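Local coordinates for uncharacterized protein lp_2219 (Lactobacillus plantarum, PDB 3HFQ) that is of unknown function but folds as a seven-bladed beta-propeller of the lactonase family, and may act on a sugar lactone as some relatives do, at residues K107-V112 with L123-H129; A89-D94 with H144-L148; T231-Y236 with V256-Y261; Y261-V266 with L277-T283. The protein carries 1 engineered substitution. One frame throughout, in Å; residues are numbered along the deposited sequence.

Contact 1: K107-V112 with L123-H129; sequences KGTAEV and LTDTVQH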
# COMPACT_ATOMS: atom_id res chain seq x y z
N LYS A 107 -9.63 -14.42 1.20
CA LYS A 107 -9.65 -15.55 0.26
C LYS A 107 -8.28 -16.18 0.01
O LYS A 107 -8.19 -17.33 -0.41
CB LYS A 107 -10.23 -15.12 -1.09
CG LYS A 107 -11.70 -14.76 -1.08
CD LYS A 107 -12.14 -14.38 -2.49
CE LYS A 107 -13.64 -14.46 -2.66
NZ LYS A 107 -14.03 -14.23 -4.08
N GLY A 108 -7.22 -15.41 0.25
CA GLY A 108 -5.87 -15.91 0.04
C GLY A 108 -5.55 -16.00 -1.44
O GLY A 108 -4.88 -16.92 -1.90
N THR A 109 -6.03 -15.01 -2.19
CA THR A 109 -5.83 -15.00 -3.64
C THR A 109 -5.16 -13.76 -4.21
O THR A 109 -5.13 -12.70 -3.59
CB THR A 109 -7.18 -15.13 -4.36
OG1 THR A 109 -8.04 -14.06 -3.96
CG2 THR A 109 -7.85 -16.45 -4.02
N ALA A 110 -4.62 -13.94 -5.41
CA ALA A 110 -3.99 -12.88 -6.18
C ALA A 110 -4.79 -12.96 -7.47
O ALA A 110 -4.94 -14.04 -8.05
CB ALA A 110 -2.52 -13.19 -6.44
N GLU A 111 -5.35 -11.85 -7.91
CA GLU A 111 -6.14 -11.84 -9.13
C GLU A 111 -5.56 -10.89 -10.17
O GLU A 111 -4.87 -9.92 -9.83
CB GLU A 111 -7.59 -11.44 -8.83
CG GLU A 111 -8.43 -12.49 -8.10
CD GLU A 111 -9.91 -12.30 -8.39
OE1 GLU A 111 -10.31 -11.15 -8.69
OE2 GLU A 111 -10.69 -13.28 -8.32
N VAL A 112 -5.83 -11.20 -11.44
CA VAL A 112 -5.35 -10.39 -12.55
C VAL A 112 -6.52 -10.05 -13.45
O VAL A 112 -7.36 -10.90 -13.75
CB VAL A 112 -4.30 -11.16 -13.39
CG1 VAL A 112 -3.71 -10.24 -14.47
CG2 VAL A 112 -3.20 -11.70 -12.48
N LEU A 123 -11.82 -9.94 -15.74
CA LEU A 123 -11.05 -10.91 -14.98
C LEU A 123 -10.35 -11.91 -15.90
O LEU A 123 -10.95 -12.41 -16.85
CB LEU A 123 -11.97 -11.66 -14.02
CG LEU A 123 -11.34 -12.73 -13.12
CD1 LEU A 123 -10.39 -12.08 -12.11
CD2 LEU A 123 -12.45 -13.49 -12.39
N THR A 124 -9.09 -12.22 -15.61
CA THR A 124 -8.33 -13.17 -16.41
C THR A 124 -7.78 -14.34 -15.60
O THR A 124 -7.72 -15.46 -16.09
CB THR A 124 -7.14 -12.51 -17.14
OG1 THR A 124 -6.30 -11.84 -16.19
CG2 THR A 124 -7.63 -11.50 -18.18
N ASP A 125 -7.39 -14.08 -14.35
CA ASP A 125 -6.80 -15.14 -13.53
C ASP A 125 -6.98 -14.93 -12.03
O ASP A 125 -7.00 -13.80 -11.55
CB ASP A 125 -5.31 -15.24 -13.89
CG ASP A 125 -4.64 -16.51 -13.36
OD1 ASP A 125 -5.32 -17.55 -13.23
OD2 ASP A 125 -3.42 -16.46 -13.11
N THR A 126 -7.13 -16.03 -11.30
CA THR A 126 -7.28 -16.00 -9.85
C THR A 126 -6.38 -17.11 -9.31
O THR A 126 -6.66 -18.29 -9.50
CB THR A 126 -8.73 -16.27 -9.40
OG1 THR A 126 -9.60 -15.29 -9.97
CG2 THR A 126 -8.84 -16.20 -7.88
N VAL A 127 -5.29 -16.71 -8.66
CA VAL A 127 -4.35 -17.67 -8.09
C VAL A 127 -4.67 -17.92 -6.62
O VAL A 127 -4.71 -16.99 -5.82
CB VAL A 127 -2.90 -17.14 -8.23
CG1 VAL A 127 -1.93 -18.08 -7.53
CG2 VAL A 127 -2.55 -17.02 -9.70
N GLN A 128 -4.89 -19.19 -6.28
CA GLN A 128 -5.23 -19.56 -4.91
C GLN A 128 -4.01 -20.05 -4.13
O GLN A 128 -3.26 -20.90 -4.61
CB GLN A 128 -6.29 -20.66 -4.91
CG GLN A 128 -6.75 -21.10 -3.52
CD GLN A 128 -7.48 -20.00 -2.76
OE1 GLN A 128 -8.54 -19.55 -3.18
NE2 GLN A 128 -6.91 -19.57 -1.64
N HIS A 129 -3.82 -19.51 -2.94
CA HIS A 129 -2.69 -19.91 -2.09
C HIS A 129 -3.21 -20.63 -0.86
O HIS A 129 -4.39 -20.58 -0.53
CB HIS A 129 -1.88 -18.69 -1.64
CG HIS A 129 -1.35 -17.85 -2.76
ND1 HIS A 129 -2.14 -16.99 -3.49
CD2 HIS A 129 -0.10 -17.75 -3.28
CE1 HIS A 129 -1.41 -16.39 -4.41
NE2 HIS A 129 -0.17 -16.83 -4.30
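The chain of Gln-128 leaves opposite its own N (chi1 -178°) and then bends at chi2 (66°), which brings its amide back to the loop that leads into the neighbouring strand. There NE2 gives a nearly straight hydrogen bond to Lys-107 O (2.9 Å), in both the amide plane and the carbonyl plane. The same NE2 donates to His-129 O, so both of its hydrogens are used and the amide is held flat. OE1 lies 3.3 Å from Thr-109 CG2. His-129 has CG beside its own N (chi1 -57°). This turns the ring edge toward Gly-108, whose O accepts from His-129 N (3.0 Å) and from ND1 (3.2 Å). The ND1 donor sits above the carbonyl plane. The ring's CE1 meets Ala-110 CB, and the ring packs edge-to-face with Tyr-165 of the next blade.

Strands 109-115 and 121-128 form the antiparallel hairpin on the outer side of a propeller blade. Ala-110 with Val-127 and Val-112 with Asp-125 are hydrogen-bonded pairs. Thr-124 and Asp-125 both face Val-112 in a classic beta bulge, where Val-112 O accepts from both backbone N atoms. Glu-111 and Thr-126 run side by side on the face they share with Thr-109 and Gln-128. Thr-126 OG1 donates to Glu-111 OE2 (2.8 Å) from above the carboxylate plane, while Leu-123 CD1 lies 3.5 Å from Glu-111 OE1.

Contact 2: A89-D94 with H144-L148; sequences AYVAVD and HYTDL. With PO4 (phosphate ion), chain C.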
# COMPACT_ATOMS: atom_id res chain seq x y z
N ALA A 89 -7.76 -6.36 -0.78
CA ALA A 89 -7.07 -5.45 0.14
C ALA A 89 -6.00 -4.57 -0.51
O ALA A 89 -5.51 -3.63 0.11
CB ALA A 89 -6.45 -6.25 1.28
N TYR A 90 -5.64 -4.89 -1.74
CA TYR A 90 -4.61 -4.14 -2.47
C TYR A 90 -4.95 -4.17 -3.95
O TYR A 90 -5.57 -5.12 -4.43
CB TYR A 90 -3.24 -4.79 -2.25
CG TYR A 90 -2.06 -3.99 -2.76
CD1 TYR A 90 -1.50 -2.97 -2.00
CD2 TYR A 90 -1.48 -4.27 -4.00
CE1 TYR A 90 -0.40 -2.25 -2.45
CE2 TYR A 90 -0.38 -3.55 -4.47
CZ TYR A 90 0.16 -2.54 -3.69
OH TYR A 90 1.25 -1.83 -4.13
N VAL A 91 -4.55 -3.13 -4.67
CA VAL A 91 -4.79 -3.05 -6.11
C VAL A 91 -3.66 -2.24 -6.75
O VAL A 91 -3.21 -1.25 -6.18
CB VAL A 91 -6.17 -2.41 -6.42
CG1 VAL A 91 -6.25 -0.99 -5.87
CG2 VAL A 91 -6.43 -2.42 -7.92
N ALA A 92 -3.18 -2.68 -7.91
CA ALA A 92 -2.10 -1.98 -8.61
C ALA A 92 -2.29 -2.05 -10.13
O ALA A 92 -2.98 -2.93 -10.63
CB ALA A 92 -0.75 -2.59 -8.23
N VAL A 93 -1.66 -1.12 -10.84
CA VAL A 93 -1.76 -1.07 -12.30
C VAL A 93 -0.44 -1.39 -13.00
O VAL A 93 0.63 -0.93 -12.57
CB VAL A 93 -2.24 0.33 -12.78
CG1 VAL A 93 -2.17 0.41 -14.31
CG2 VAL A 93 -3.67 0.59 -12.31
N ASP A 94 -0.51 -2.19 -14.06
CA ASP A 94 0.64 -2.56 -14.87
C ASP A 94 0.44 -1.78 -16.17
O ASP A 94 -0.35 -2.18 -17.02
CB ASP A 94 0.63 -4.06 -15.17
CG ASP A 94 1.90 -4.54 -15.85
OD1 ASP A 94 2.48 -3.77 -16.64
OD2 ASP A 94 2.32 -5.69 -15.61
N HIS A 144 -1.69 -9.85 0.75
CA HIS A 144 -1.86 -8.43 1.06
C HIS A 144 -1.15 -7.47 0.11
O HIS A 144 -1.23 -6.24 0.29
CB HIS A 144 -1.37 -8.17 2.48
CG HIS A 144 -2.23 -7.22 3.25
ND1 HIS A 144 -2.68 -6.02 2.73
CD2 HIS A 144 -2.74 -7.29 4.51
CE1 HIS A 144 -3.43 -5.41 3.62
NE2 HIS A 144 -3.48 -6.16 4.71
N TYR A 145 -0.45 -8.00 -0.88
CA TYR A 145 0.29 -7.15 -1.79
C TYR A 145 0.55 -7.88 -3.10
O TYR A 145 0.93 -9.05 -3.11
CB TYR A 145 1.62 -6.75 -1.12
CG TYR A 145 2.56 -5.88 -1.93
CD1 TYR A 145 3.45 -6.45 -2.85
CD2 TYR A 145 2.60 -4.50 -1.75
CE1 TYR A 145 4.35 -5.66 -3.57
CE2 TYR A 145 3.50 -3.70 -2.46
CZ TYR A 145 4.37 -4.28 -3.37
OH TYR A 145 5.25 -3.50 -4.08
N THR A 146 0.31 -7.18 -4.21
CA THR A 146 0.52 -7.71 -5.55
C THR A 146 1.01 -6.55 -6.41
O THR A 146 0.20 -5.78 -6.93
CB THR A 146 -0.78 -8.26 -6.17
OG1 THR A 146 -1.80 -7.26 -6.12
CG2 THR A 146 -1.25 -9.51 -5.43
N ASP A 147 2.32 -6.42 -6.56
CA ASP A 147 2.86 -5.34 -7.37
C ASP A 147 4.13 -5.75 -8.10
O ASP A 147 4.76 -6.75 -7.76
CB ASP A 147 3.11 -4.09 -6.50
CG ASP A 147 2.68 -2.81 -7.19
OD1 ASP A 147 2.85 -2.72 -8.43
OD2 ASP A 147 2.18 -1.89 -6.51
N LEU A 148 4.50 -4.96 -9.11
CA LEU A 148 5.65 -5.24 -9.96
C LEU A 148 7.06 -5.11 -9.38
O LEU A 148 7.33 -4.24 -8.55
CB LEU A 148 5.57 -4.37 -11.22
CG LEU A 148 4.33 -4.58 -12.10
CD1 LEU A 148 4.24 -3.47 -13.13
CD2 LEU A 148 4.41 -5.95 -12.78
P PO4 C . -4.34 -5.76 7.83
O1 PO4 C . -5.16 -5.64 9.17
O2 PO4 C . -3.40 -4.51 7.67
O3 PO4 C . -3.48 -7.08 7.85
O4 PO4 C . -5.34 -5.82 6.61
O HOH W 1 2.42 -0.90 -10.35
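The Tyr-90 ring has Tyr-145 CD2 over one face, 3.6 Å above its plane and offset toward the rim. Thr-146 O and Asp-147 OD2 lie at its edge. The two tyrosine rings point the same way with their planes oblique at 36°, and His-191 packs against both; Tyr-44 also meets the Tyr-90 ring. Tyr-90 CG is anti to the backbone N (chi1 -171°), which sends the ring across to the neighbouring strand. Its OH donates to the anti lone pair of Asp-147 OD2 (2.6 Å). Asp-147 OD1 accepts from Leu-148 N and from a water that also donates to Val-93 O (2.9 Å). A phenylalanine in place of Tyr-90 would probably keep the ring packing but leave Asp-147 OD2 without its hydroxyl mate.

Strands 90-94 and 144-148 are the innermost strands of successive propeller blades. They run parallel, with axes 6.4 Å apart at closest approach. Ala-89 CB lies 3.9 Å from His-144 CE1. His-144 NE2 donates to phosphate O4 (2.7 Å), and Arg-190 and Arg-259 also bind this ion. The basic groups are consistent with a central channel that could accept an anion, although the phosphate probably came from the crystallisation liquor.

Contact 3: T231-Y236 with V256-Y261; sequences TIPADY and VSNRGY. With PO4 (phosphate ion), chain C.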
# COMPACT_ATOMS: atom_id res chain seq x y z
N THR A 231 10.48 -1.73 14.19
CA THR A 231 9.85 -0.48 13.78
C THR A 231 9.32 0.33 14.96
O THR A 231 8.78 1.42 14.78
CB THR A 231 8.70 -0.72 12.78
OG1 THR A 231 7.63 -1.41 13.43
CG2 THR A 231 9.20 -1.56 11.60
N ILE A 232 9.47 -0.22 16.17
CA ILE A 232 9.01 0.43 17.40
C ILE A 232 10.01 0.18 18.52
O ILE A 232 10.90 -0.67 18.39
CB ILE A 232 7.63 -0.10 17.85
CG1 ILE A 232 7.68 -1.62 17.99
CG2 ILE A 232 6.55 0.33 16.87
CD1 ILE A 232 6.43 -2.23 18.60
N PRO A 233 9.89 0.90 19.65
CA PRO A 233 10.80 0.72 20.78
C PRO A 233 10.85 -0.73 21.24
O PRO A 233 9.84 -1.45 21.18
CB PRO A 233 10.24 1.65 21.84
CG PRO A 233 9.69 2.78 21.02
CD PRO A 233 8.97 2.03 19.91
N ALA A 234 12.01 -1.15 21.72
CA ALA A 234 12.19 -2.52 22.18
C ALA A 234 11.30 -2.86 23.38
O ALA A 234 10.92 -4.01 23.57
CB ALA A 234 13.65 -2.76 22.54
N ASP A 235 10.95 -1.85 24.18
CA ASP A 235 10.12 -2.09 25.35
C ASP A 235 8.62 -1.88 25.16
O ASP A 235 7.84 -2.08 26.10
CB ASP A 235 10.60 -1.24 26.53
CG ASP A 235 10.71 0.23 26.18
OD1 ASP A 235 10.14 0.65 25.15
OD2 ASP A 235 11.36 0.98 26.95
N TYR A 236 8.19 -1.47 23.96
CA TYR A 236 6.76 -1.27 23.72
C TYR A 236 6.12 -2.64 23.49
O TYR A 236 6.23 -3.21 22.40
CB TYR A 236 6.52 -0.38 22.51
CG TYR A 236 5.09 0.13 22.43
CD1 TYR A 236 4.64 1.12 23.31
CD2 TYR A 236 4.18 -0.41 21.52
CE1 TYR A 236 3.31 1.56 23.28
CE2 TYR A 236 2.85 0.01 21.49
CZ TYR A 236 2.43 0.99 22.37
OH TYR A 236 1.11 1.41 22.34
N VAL A 256 7.87 3.87 7.50
CA VAL A 256 6.88 2.83 7.79
C VAL A 256 5.90 3.34 8.84
O VAL A 256 6.28 4.09 9.73
CB VAL A 256 7.56 1.52 8.29
CG1 VAL A 256 8.25 1.75 9.63
CG2 VAL A 256 6.53 0.40 8.40
N SER A 257 4.63 2.96 8.72
CA SER A 257 3.63 3.39 9.68
C SER A 257 3.34 2.29 10.69
O SER A 257 3.35 1.10 10.36
CB SER A 257 2.34 3.83 8.98
OG SER A 257 1.75 2.76 8.25
N ASN A 258 3.08 2.69 11.93
CA ASN A 258 2.80 1.77 13.02
C ASN A 258 1.39 1.97 13.59
O ASN A 258 1.07 3.07 14.05
CB ASN A 258 3.82 1.96 14.15
CG ASN A 258 5.23 1.55 13.75
OD1 ASN A 258 6.13 2.38 13.68
ND2 ASN A 258 5.41 0.27 13.48
N ARG A 259 0.57 0.93 13.54
CA ARG A 259 -0.78 1.00 14.08
C ARG A 259 -0.75 0.46 15.51
O ARG A 259 -0.57 -0.73 15.74
CB ARG A 259 -1.73 0.15 13.25
CG ARG A 259 -2.00 0.70 11.86
CD ARG A 259 -2.76 -0.31 11.03
NE ARG A 259 -1.92 -1.47 10.72
CZ ARG A 259 -2.31 -2.48 9.95
NH1 ARG A 259 -3.52 -2.48 9.42
NH2 ARG A 259 -1.47 -3.48 9.69
N GLY A 260 -0.95 1.37 16.47
CA GLY A 260 -0.90 1.00 17.87
C GLY A 260 0.02 2.01 18.53
O GLY A 260 -0.41 2.80 19.36
N TYR A 261 1.29 1.98 18.14
CA TYR A 261 2.25 2.95 18.68
C TYR A 261 1.94 4.27 17.97
O TYR A 261 2.34 5.35 18.41
CB TYR A 261 3.69 2.50 18.37
CG TYR A 261 4.74 3.29 19.12
CD1 TYR A 261 4.73 3.35 20.52
CD2 TYR A 261 5.74 3.99 18.44
CE1 TYR A 261 5.69 4.09 21.21
CE2 TYR A 261 6.70 4.73 19.13
CZ TYR A 261 6.66 4.77 20.51
OH TYR A 261 7.61 5.50 21.19
P PO4 C . -4.34 -5.76 7.83
O1 PO4 C . -5.16 -5.64 9.17
O2 PO4 C . -3.40 -4.51 7.67
O3 PO4 C . -3.48 -7.08 7.85
O4 PO4 C . -5.34 -5.82 6.61
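Thr-231 opens the loop with CG2 packed against Val-256 CG1 at 4.0 Å. Its hydroxyl and carbonyl both face the side-chain amide of Asn-258. Ile-232 follows, with CG1 between the backbone N and the carbonyl carbon (chi1 54°). Ile-232 CG2 then touches Asn-258 and meets Tyr-261 CB at 3.9 Å. Pro-233 then sets CD over one face of the Tyr-261 ring, toward its rim. This CH-pi contact measures 3.8 Å from CD to the ring centroid, and Pro-233 CG reaches Tyr-261 OH at 3.4 Å. A type I beta turn from Pro-233 to Tyr-236, closed by Tyr-236 N bonding to Pro-233 O, brings Tyr-236 back to the same tyrosine. Here the pair is T-shaped: Tyr-261 CD1 points into the face of Tyr-236, 3.5 Å above its centre, with the planes at 63°. With an alanine at Tyr-236 the aromatic face is gone, and the Tyr-261 ring would probably be less restrained on that side.

After strand 256-259, Gly-260 takes backbone angles that would press a side chain against the preceding carbonyl. Arg-259 points elsewhere: NH1 (2.7 Å) and NH2 (3.0 Å) both donate to phosphate O2, and NH2 also pairs with Glu-206. A loop that joins the outer strand of one blade to the inner strand of the next is typical of the beta-propeller fold; this one packs on strand 253-259 and Tyr-261.

Contact 4: Y261-V266 with L277-T283; sequences YNTLAV and LIQQIST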
# COMPACT_ATOMS: atom_id res chain seq x y z
N TYR A 261 1.29 1.98 18.14
CA TYR A 261 2.25 2.95 18.68
C TYR A 261 1.94 4.27 17.97
O TYR A 261 2.34 5.35 18.41
CB TYR A 261 3.69 2.50 18.37
CG TYR A 261 4.74 3.29 19.12
CD1 TYR A 261 4.73 3.35 20.52
CD2 TYR A 261 5.74 3.99 18.44
CE1 TYR A 261 5.69 4.09 21.21
CE2 TYR A 261 6.70 4.73 19.13
CZ TYR A 261 6.66 4.77 20.51
OH TYR A 261 7.61 5.50 21.19
N ASN A 262 1.20 4.15 16.87
CA ASN A 262 0.75 5.28 16.07
C ASN A 262 1.81 6.31 15.68
O ASN A 262 1.72 7.49 16.05
CB ASN A 262 -0.42 5.98 16.76
CG ASN A 262 -1.60 5.05 16.98
OD1 ASN A 262 -1.85 4.14 16.18
ND2 ASN A 262 -2.36 5.29 18.05
N THR A 263 2.80 5.87 14.92
CA THR A 263 3.87 6.76 14.47
C THR A 263 4.31 6.37 13.07
O THR A 263 3.88 5.37 12.51
CB THR A 263 5.14 6.62 15.32
OG1 THR A 263 5.66 5.29 15.15
CG2 THR A 263 4.85 6.86 16.79
N LEU A 264 5.19 7.20 12.52
CA LEU A 264 5.82 6.93 11.25
C LEU A 264 7.26 6.81 11.73
O LEU A 264 7.75 7.68 12.46
CB LEU A 264 5.71 8.10 10.27
CG LEU A 264 4.35 8.43 9.64
CD1 LEU A 264 4.57 9.36 8.46
CD2 LEU A 264 3.66 7.15 9.17
N ALA A 265 7.92 5.71 11.39
CA ALA A 265 9.31 5.52 11.79
C ALA A 265 10.14 5.79 10.54
O ALA A 265 9.85 5.28 9.47
CB ALA A 265 9.54 4.10 12.28
N VAL A 266 11.18 6.61 10.70
CA VAL A 266 12.04 6.97 9.58
C VAL A 266 13.39 6.29 9.69
O VAL A 266 14.03 6.33 10.75
CB VAL A 266 12.26 8.49 9.53
CG1 VAL A 266 12.99 8.87 8.26
CG2 VAL A 266 10.92 9.21 9.64
N LEU A 277 17.38 3.57 12.25
CA LEU A 277 16.24 4.36 12.72
C LEU A 277 16.71 5.75 13.12
O LEU A 277 17.60 5.89 13.96
CB LEU A 277 15.58 3.69 13.92
CG LEU A 277 14.36 4.40 14.51
CD1 LEU A 277 13.20 4.28 13.53
CD2 LEU A 277 13.99 3.77 15.84
N ILE A 278 16.12 6.78 12.52
CA ILE A 278 16.52 8.14 12.86
C ILE A 278 15.39 8.99 13.43
O ILE A 278 15.64 10.09 13.94
CB ILE A 278 17.14 8.88 11.64
CG1 ILE A 278 16.10 9.01 10.52
CG2 ILE A 278 18.36 8.11 11.13
CD1 ILE A 278 16.52 9.96 9.42
N GLN A 279 14.16 8.50 13.35
CA GLN A 279 13.03 9.26 13.89
C GLN A 279 11.73 8.46 14.05
O GLN A 279 11.43 7.56 13.26
CB GLN A 279 12.74 10.49 13.01
CG GLN A 279 11.50 11.29 13.45
CD GLN A 279 11.23 12.52 12.59
OE1 GLN A 279 11.41 12.49 11.37
NE2 GLN A 279 10.77 13.59 13.22
N GLN A 280 10.99 8.79 15.10
CA GLN A 280 9.69 8.20 15.41
C GLN A 280 8.81 9.42 15.64
O GLN A 280 9.05 10.19 16.57
CB GLN A 280 9.75 7.36 16.70
CG GLN A 280 10.41 5.99 16.57
CD GLN A 280 9.48 4.93 15.99
OE1 GLN A 280 9.84 3.75 15.94
NE2 GLN A 280 8.30 5.35 15.55
N ILE A 281 7.80 9.62 14.80
CA ILE A 281 6.92 10.78 14.96
C ILE A 281 5.45 10.39 14.94
O ILE A 281 5.00 9.65 14.07
CB ILE A 281 7.21 11.83 13.85
CG1 ILE A 281 6.36 13.08 14.08
CG2 ILE A 281 6.96 11.23 12.47
CD1 ILE A 281 6.81 14.28 13.26
N SER A 282 4.71 10.89 15.92
CA SER A 282 3.29 10.59 16.04
C SER A 282 2.51 10.98 14.78
O SER A 282 2.83 11.97 14.13
CB SER A 282 2.69 11.32 17.24
OG SER A 282 1.28 11.15 17.30
N THR A 283 1.49 10.19 14.46
CA THR A 283 0.65 10.47 13.30
C THR A 283 -0.54 11.33 13.71
O THR A 283 -1.40 11.65 12.90
CB THR A 283 0.15 9.16 12.64
OG1 THR A 283 -0.59 8.39 13.60
CG2 THR A 283 1.32 8.34 12.13
O HOH W 2 1.16 8.59 18.50
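Strands 263-266 and 277-282 run antiparallel at 165° with their axes 4.5 Å apart, and Leu-264 with Ile-281 and Val-266 with Gln-279 are hydrogen-bonded pairs. Val-266 N gives a straight bond to Gln-279 O (2.7 Å). Val-266 O takes Ile-278 N (2.8 Å) and, weakly, Gln-279 N, which makes a classic beta bulge.

Val-266 CG1 meets Ile-278 CG1 at 3.8 Å. Its CG2 runs alongside Gln-279, whose OE1 is bound by Leu-322 N. Leu-264 CB touches Ile-281 CG2 (4.0 Å), while its side chain crosses that of Thr-283 at about a right angle, with CG and CD2 on Thr-283 CG2. Tyr-313 of the next blade packs on all three of these residues. On the other face Ala-265 CB meets Leu-277 CD1 at 3.9 Å. The amide of Gln-280, bent at chi2 (-81°), comes back beside Ala-265 and Thr-263. It stands almost perpendicular to the Tyr-261 ring, at that ring's edge.

At the open end Asn-262 O accepts from Thr-283 N (3.1 Å), and a water links it to Ser-282 OG, which is also bonded to Glu-284 N. Such an outer hairpin, the third and fourth strands of a four-stranded blade, is characteristic of the beta-propeller fold.

How the contacts relate
Contacts 1 and 4 are corresponding outer hairpins of two blades, with centres 34 Å apart on opposite sides of the chain's centre. Contact 2 lies nearest the middle, about 8 Å from that centre, and joins the inner strands of neighbouring blades. It touches contact 1 where Ala-110 CB meets Thr-146 CG2 at 4.0 Å. Contacts 3 and 4 share Tyr-261 and lie 8 Å apart between centres. Their strands 253-259 and 263-269 are neighbours in one sheet. Contacts 2 and 3 do not touch, with nearest atoms about 6 Å apart, but His-144 and Arg-259 reach the same phosphate from different blades, with Arg-190 as another partner.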